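PDB 4M9Q: ARF-like GTPase from Chlamydomonas reinhardtii, which belongs to the ARF family of small G proteins and holds a magnesium ion and phosphoaminophosphonic acid-guanylate ester (GNP) in its P-loop fold. Local coordinates for residues 17-21 with 52-57; 69-75 with 102-107. Numbering follows the deposited sequence.

Contact 1 (17-21 with 52-57); sequences KTTLL and VFDLGG. With MG (magnesium ion), chain E; GNP (phosphoaminophosphonic acid-guanylate ester), chain D.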
loop_
_atom_site.group_PDB
_atom_site.type_symbol
_atom_site.label_atom_id
_atom_site.label_comp_id
_atom_site.label_asym_id
_atom_site.label_seq_id
_atom_site.Cartn_x
_atom_site.Cartn_y
_atom_site.Cartn_z
ATOM N N LYS A 17 0.170 -1.113 8.812
ATOM C CA LYS A 17 1.068 -1.201 7.661
ATOM C C LYS A 17 2.388 -1.804 8.093
ATOM O O LYS A 17 2.873 -2.775 7.501
ATOM C CB LYS A 17 1.351 0.171 7.096
ATOM C CG LYS A 17 0.128 0.932 6.669
ATOM C CD LYS A 17 0.453 2.328 6.122
ATOM C CE LYS A 17 0.846 3.290 7.237
ATOM N NZ LYS A 17 -0.301 3.645 8.104
ATOM N N THR A 18 2.994 -1.232 9.131
ATOM C CA THR A 18 4.280 -1.724 9.571
ATOM C C THR A 18 4.181 -3.199 9.998
ATOM O O THR A 18 5.022 -4.005 9.624
ATOM C CB THR A 18 4.875 -0.795 10.625
ATOM O OG1 THR A 18 4.951 0.525 10.074
ATOM C CG2 THR A 18 6.313 -1.191 11.051
ATOM N N THR A 19 3.118 -3.573 10.705
ATOM C CA THR A 19 2.922 -4.970 11.123
ATOM C C THR A 19 2.727 -5.865 9.896
ATOM O O THR A 19 3.216 -6.969 9.818
ATOM C CB THR A 19 1.721 -5.085 12.060
ATOM O OG1 THR A 19 1.840 -4.097 13.110
ATOM C CG2 THR A 19 1.615 -6.507 12.703
ATOM N N LEU A 20 2.023 -5.350 8.909
ATOM C CA LEU A 20 1.768 -6.105 7.700
ATOM C C LEU A 20 3.065 -6.315 6.932
ATOM O O LEU A 20 3.397 -7.409 6.501
ATOM C CB LEU A 20 0.728 -5.390 6.870
ATOM C CG LEU A 20 0.236 -6.179 5.669
ATOM C CD1 LEU A 20 -1.249 -5.867 5.464
ATOM C CD2 LEU A 20 1.100 -5.830 4.465
ATOM N N LEU A 21 3.868 -5.285 6.854
ATOM C CA LEU A 21 5.151 -5.436 6.206
ATOM C C LEU A 21 6.028 -6.457 6.879
ATOM O O LEU A 21 6.597 -7.290 6.204
ATOM C CB LEU A 21 5.890 -4.120 6.188
ATOM C CG LEU A 21 7.131 -4.195 5.307
ATOM C CD1 LEU A 21 6.725 -4.845 3.969
ATOM C CD2 LEU A 21 7.772 -2.829 5.149
ATOM N N VAL A 52 9.422 -2.306 -1.165
ATOM C CA VAL A 52 8.275 -1.803 -0.438
ATOM C C VAL A 52 8.614 -0.646 0.496
ATOM O O VAL A 52 9.438 -0.776 1.356
ATOM C CB VAL A 52 7.624 -2.900 0.404
ATOM C CG1 VAL A 52 6.288 -2.424 0.926
ATOM C CG2 VAL A 52 7.447 -4.146 -0.434
ATOM N N PHE A 53 7.965 0.488 0.310
ATOM C CA PHE A 53 8.120 1.649 1.188
ATOM C C PHE A 53 6.923 1.751 2.163
ATOM O O PHE A 53 5.807 1.987 1.756
ATOM C CB PHE A 53 8.225 2.886 0.348
ATOM C CG PHE A 53 9.525 2.994 -0.393
ATOM C CD1 PHE A 53 9.586 2.816 -1.773
ATOM C CD2 PHE A 53 10.704 3.311 0.290
ATOM C CE1 PHE A 53 10.775 2.962 -2.448
ATOM C CE2 PHE A 53 11.921 3.417 -0.400
ATOM C CZ PHE A 53 11.954 3.237 -1.776
ATOM N N ASP A 54 7.182 1.530 3.438
ATOM C CA ASP A 54 6.169 1.622 4.462
ATOM C C ASP A 54 6.207 3.036 5.041
ATOM O O ASP A 54 7.111 3.374 5.767
ATOM C CB ASP A 54 6.441 0.550 5.515
ATOM C CG ASP A 54 5.703 0.797 6.831
ATOM O OD1 ASP A 54 4.600 1.396 6.832
ATOM O OD2 ASP A 54 6.227 0.379 7.886
ATOM N N LEU A 55 5.262 3.876 4.667
ATOM C CA LEU A 55 5.257 5.263 5.066
ATOM C C LEU A 55 4.376 5.443 6.277
ATOM O O LEU A 55 3.342 4.793 6.391
ATOM C CB LEU A 55 4.699 6.113 3.936
ATOM C CG LEU A 55 5.665 6.495 2.816
ATOM C CD1 LEU A 55 6.925 5.616 2.771
ATOM C CD2 LEU A 55 4.967 6.531 1.474
ATOM N N GLY A 56 4.741 6.352 7.159
ATOM C CA GLY A 56 3.884 6.669 8.297
ATOM C C GLY A 56 2.559 7.221 7.838
ATOM O O GLY A 56 2.511 7.908 6.819
ATOM N N GLY A 57 1.489 6.937 8.592
ATOM C CA GLY A 57 0.176 7.428 8.263
ATOM C C GLY A 57 -0.390 8.527 9.130
ATOM O O GLY A 57 -1.478 8.989 8.862
HETATM MG MG MG E . 4.116 2.072 10.756
HETATM P PG GNP D . 1.673 4.279 11.478
HETATM O O1G GNP D . 3.193 3.718 11.450
HETATM O O2G GNP D . 1.135 4.543 10.030
HETATM O O3G GNP D . 1.657 5.482 12.439
HETATM N N3B GNP D . 0.698 3.001 12.028
HETATM P PB GNP D . 0.831 1.512 11.238
HETATM O O1B GNP D . 2.335 1.201 10.742
HETATM O O2B GNP D . -0.172 1.541 10.118
HETATM O O3A GNP D . 0.328 0.524 12.376
HETATM P PA GNP D . 1.124 -0.672 13.059
HETATM O O1A GNP D . 2.115 0.064 13.875
HETATM O O2A GNP D . 1.508 -1.628 11.985
HETATM O "O5'" GNP D . -0.070 -1.272 13.934
HETATM C "C5'" GNP D . -0.856 -0.384 14.765
HETATM C "C4'" GNP D . -1.428 -1.152 15.986
HETATM O "O4'" GNP D . -2.310 -2.153 15.457
HETATM C "C3'" GNP D . -0.397 -1.975 16.745
HETATM O "O3'" GNP D . -0.811 -2.287 18.074
HETATM C "C2'" GNP D . -0.424 -3.300 16.062
HETATM O "O2'" GNP D . -0.005 -4.377 16.846
HETATM C "C1'" GNP D . -1.893 -3.455 15.825
HETATM N N9 GNP D . -2.279 -4.409 14.782
HETATM C C8 GNP D . -1.763 -4.449 13.555
HETATM N N7 GNP D . -2.373 -5.388 12.818
HETATM C C5 GNP D . -3.286 -5.979 13.594
HETATM C C6 GNP D . -4.244 -7.080 13.391
HETATM O O6 GNP D . -4.325 -7.688 12.307
HETATM N N1 GNP D . -5.028 -7.387 14.402
HETATM C C2 GNP D . -4.974 -6.740 15.609
HETATM N N2 GNP D . -5.811 -7.162 16.559
HETATM N N3 GNP D . -4.119 -5.719 15.880
HETATM C C4 GNP D . -3.233 -5.332 14.901
HETATM O O HOH W 1 3.890 2.801 8.869
HETATM O O HOH W 2 4.301 1.334 12.698
#
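Here the P-loop (Walker A) end of helix 17-24 meets the DxxG motif of a small G protein, Asp54 to Gly57, at the end of strand 48-55. The axes of helix 17-21 and strand 52-55 run roughly antiparallel (152°), 8.8 Å apart at closest approach. Asp54, the residue most covered, points at the helix and takes a hydrogen bond from Thr18 OG1 to its OD2 (2.5 Å); Asn39 also bonds this oxygen. Thr18 OG1 in turn binds magnesium (1.9 Å), as do GNP O1G and O1B, two waters and Thr35, so Asp54 reaches the metal indirectly. Leu21 fills the apolar side, its CD2 3.7 Å from Asp54 CB and its CD1 3.9 Å from Val52 CG1. The Lys17 side chain runs along the strand end, with CE 3.0 Å from Leu55 O, and its NZ hydrogen-bonds GNP O2B (2.9 Å) and O2G (2.6 Å). Gly57 N donates to the same O2G (2.8 Å), so both segments hold the terminal phosphate. A magnesium-bound water completes the link, donating to Asp54 OD1 at 2.6 Å.

Contact 2 (69-75 with 102-107); sequences LAEVHAI and FMRDKP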
loop_
_atom_site.group_PDB
_atom_site.type_symbol
_atom_site.label_atom_id
_atom_site.label_comp_id
_atom_site.label_asym_id
_atom_site.label_seq_id
_atom_site.Cartn_x
_atom_site.Cartn_y
_atom_site.Cartn_z
ATOM N N LEU A 69 4.795 9.021 -5.195
ATOM C CA LEU A 69 3.803 8.392 -6.075
ATOM C C LEU A 69 4.302 8.279 -7.495
ATOM O O LEU A 69 3.808 7.440 -8.261
ATOM C CB LEU A 69 2.466 9.089 -6.003
ATOM C CG LEU A 69 1.851 9.032 -4.596
ATOM C CD1 LEU A 69 0.585 9.886 -4.557
ATOM C CD2 LEU A 69 1.576 7.589 -4.152
ATOM N N ALA A 70 5.319 9.077 -7.824
ATOM C CA ALA A 70 5.931 9.059 -9.162
ATOM C C ALA A 70 6.823 7.860 -9.356
ATOM O O ALA A 70 6.949 7.355 -10.473
ATOM C CB ALA A 70 6.730 10.343 -9.417
ATOM N N GLU A 71 7.455 7.393 -8.282
ATOM C CA GLU A 71 8.392 6.264 -8.400
ATOM C C GLU A 71 7.766 4.886 -8.091
ATOM O O GLU A 71 8.457 3.895 -8.055
ATOM C CB GLU A 71 9.617 6.501 -7.531
ATOM C CG GLU A 71 9.354 6.438 -6.046
ATOM C CD GLU A 71 10.498 7.017 -5.254
ATOM O OE1 GLU A 71 10.406 8.203 -4.813
ATOM O OE2 GLU A 71 11.502 6.273 -5.097
ATOM N N VAL A 72 6.450 4.831 -8.000
ATOM C CA VAL A 72 5.763 3.638 -7.536
ATOM C C VAL A 72 4.961 3.017 -8.686
ATOM O O VAL A 72 4.419 3.730 -9.521
ATOM C CB VAL A 72 4.877 4.045 -6.346
ATOM C CG1 VAL A 72 3.409 3.926 -6.678
ATOM C CG2 VAL A 72 5.341 3.354 -5.072
ATOM N N HIS A 73 4.936 1.688 -8.757
ATOM C CA HIS A 73 4.184 1.011 -9.777
ATOM C C HIS A 73 2.810 0.699 -9.288
ATOM O O HIS A 73 1.916 0.510 -10.105
ATOM C CB HIS A 73 4.827 -0.290 -10.139
ATOM C CG HIS A 73 6.154 -0.151 -10.822
ATOM N ND1 HIS A 73 7.330 -0.106 -10.138
ATOM C CD2 HIS A 73 6.476 -0.101 -12.160
ATOM C CE1 HIS A 73 8.343 -0.001 -10.988
ATOM N NE2 HIS A 73 7.824 -0.005 -12.238
ATOM N N ALA A 74 2.633 0.589 -7.962
ATOM C CA ALA A 74 1.370 0.165 -7.385
ATOM C C ALA A 74 1.344 0.561 -5.928
ATOM O O ALA A 74 2.394 0.990 -5.359
ATOM C CB ALA A 74 1.195 -1.337 -7.510
ATOM N N ILE A 75 0.164 0.405 -5.315
ATOM C CA ILE A 75 -0.047 0.779 -3.928
ATOM C C ILE A 75 -0.627 -0.394 -3.168
ATOM O O ILE A 75 -1.425 -1.135 -3.725
ATOM C CB ILE A 75 -1.042 1.941 -3.849
ATOM C CG1 ILE A 75 -0.301 3.254 -4.084
ATOM C CG2 ILE A 75 -1.804 1.932 -2.511
ATOM C CD1 ILE A 75 -1.016 4.446 -3.481
ATOM N N PHE A 102 0.303 11.166 -10.720
ATOM C CA PHE A 102 1.172 10.021 -10.939
ATOM C C PHE A 102 0.479 8.686 -10.612
ATOM O O PHE A 102 1.107 7.618 -10.720
ATOM C CB PHE A 102 2.452 10.169 -10.098
ATOM C CG PHE A 102 3.257 11.416 -10.404
ATOM C CD1 PHE A 102 3.498 12.373 -9.410
ATOM C CD2 PHE A 102 3.773 11.627 -11.661
ATOM C CE1 PHE A 102 4.234 13.513 -9.675
ATOM C CE2 PHE A 102 4.507 12.777 -11.947
ATOM C CZ PHE A 102 4.742 13.717 -10.951
ATOM N N MET A 103 -0.791 8.736 -10.198
ATOM C CA MET A 103 -1.495 7.534 -9.796
ATOM C C MET A 103 -2.304 6.921 -10.909
ATOM O O MET A 103 -2.719 5.784 -10.810
ATOM C CB MET A 103 -2.390 7.786 -8.590
ATOM C CG MET A 103 -1.812 7.392 -7.228
ATOM S SD MET A 103 -1.077 5.742 -7.124
ATOM C CE MET A 103 0.461 6.297 -7.786
ATOM N N ARG A 104 -2.503 7.635 -11.991
ATOM C CA ARG A 104 -3.448 7.168 -12.998
ATOM C C ARG A 104 -3.052 5.765 -13.504
ATOM O O ARG A 104 -1.897 5.462 -13.633
ATOM C CB ARG A 104 -3.627 8.272 -14.068
ATOM C CG ARG A 104 -3.865 7.859 -15.511
ATOM C CD ARG A 104 -2.537 7.707 -16.248
ATOM N NE ARG A 104 -2.571 8.196 -17.623
ATOM C CZ ARG A 104 -1.533 8.178 -18.457
ATOM N NH1 ARG A 104 -0.361 7.706 -18.070
ATOM N NH2 ARG A 104 -1.676 8.649 -19.699
ATOM N N ASP A 105 -4.024 4.875 -13.664
ATOM C CA ASP A 105 -3.789 3.458 -14.088
ATOM C C ASP A 105 -2.951 2.528 -13.188
ATOM O O ASP A 105 -2.714 1.396 -13.559
ATOM C CB ASP A 105 -3.206 3.406 -15.526
ATOM C CG ASP A 105 -4.191 3.954 -16.598
ATOM O OD1 ASP A 105 -5.443 3.790 -16.454
ATOM O OD2 ASP A 105 -3.701 4.538 -17.592
ATOM N N LYS A 106 -2.490 2.978 -12.020
ATOM C CA LYS A 106 -1.731 2.109 -11.139
ATOM C C LYS A 106 -2.689 1.353 -10.207
ATOM O O LYS A 106 -3.693 1.916 -9.696
ATOM C CB LYS A 106 -0.741 2.910 -10.329
ATOM C CG LYS A 106 0.412 3.447 -11.162
ATOM C CD LYS A 106 1.336 4.334 -10.362
ATOM C CE LYS A 106 2.448 4.954 -11.208
ATOM N NZ LYS A 106 3.251 5.915 -10.394
ATOM N N PRO A 107 -2.415 0.062 -9.987
ATOM C CA PRO A 107 -3.324 -0.744 -9.216
ATOM C C PRO A 107 -3.141 -0.569 -7.696
ATOM O O PRO A 107 -2.039 -0.149 -7.246
ATOM C CB PRO A 107 -2.965 -2.145 -9.644
ATOM C CG PRO A 107 -1.563 -2.096 -10.032
ATOM C CD PRO A 107 -1.402 -0.751 -10.669
#
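A buried contact, mostly between loops, joins two neighbouring parallel strands of the P-loop GTPase sheet at their N-terminal ends: segment 69-75 leads into strand 74-80, and the loop segment 102-107 runs from helix 87-99 to strand 108-113, closing a beta-alpha-beta unit. The second segment reverses through a type II beta turn, Met103 to Lys106, with Lys106 N bonded to Met103 O (3.1 Å). The extended Lys106 side chain reaches back between the loops; its NZ donates to Val72 O (2.6 Å) and Phe102 O (2.8 Å), while Glu183 of helix 157-190 supplies a salt bridge for its charge. Met103 turns its end inward, placing CE 3.9 Å from both Leu69 CB and Val72 CG1, and SD 3.9 Å from Ile75 CD1. Near the start of each segment, Ala70 CB sits over the face of the Phe102 ring in a CH-pi contact, 3.7 Å from its centroid; Val187 of helix 157-190 touches both residues. Parallel strand pairing begins where Ile75 N donates to Pro107 O at 3.0 Å.

How the contacts relate
From the N terminus, strand 3-10 leads through the P-loop into helix 17-24, and contact 1 closes the loop that carries strand 38-45 and the first half of strand 48-55. The chain then runs on to residue 69, where contact 2 opens; it closes at 102-107, after strand 74-80 and helix 87-99. The two loops follow in series, neither nested nor crossed. In the sheet, strand 3-10 lies between strands 48-55 and 74-80, so both contacts flank it: Leu9 touches Leu21 and Val52, while Ala8 touches Val72. Their centres lie about 16 Å apart. Contact 1 belongs to the nucleotide and metal site; contact 2 lies against the long C-terminal helix 157-190.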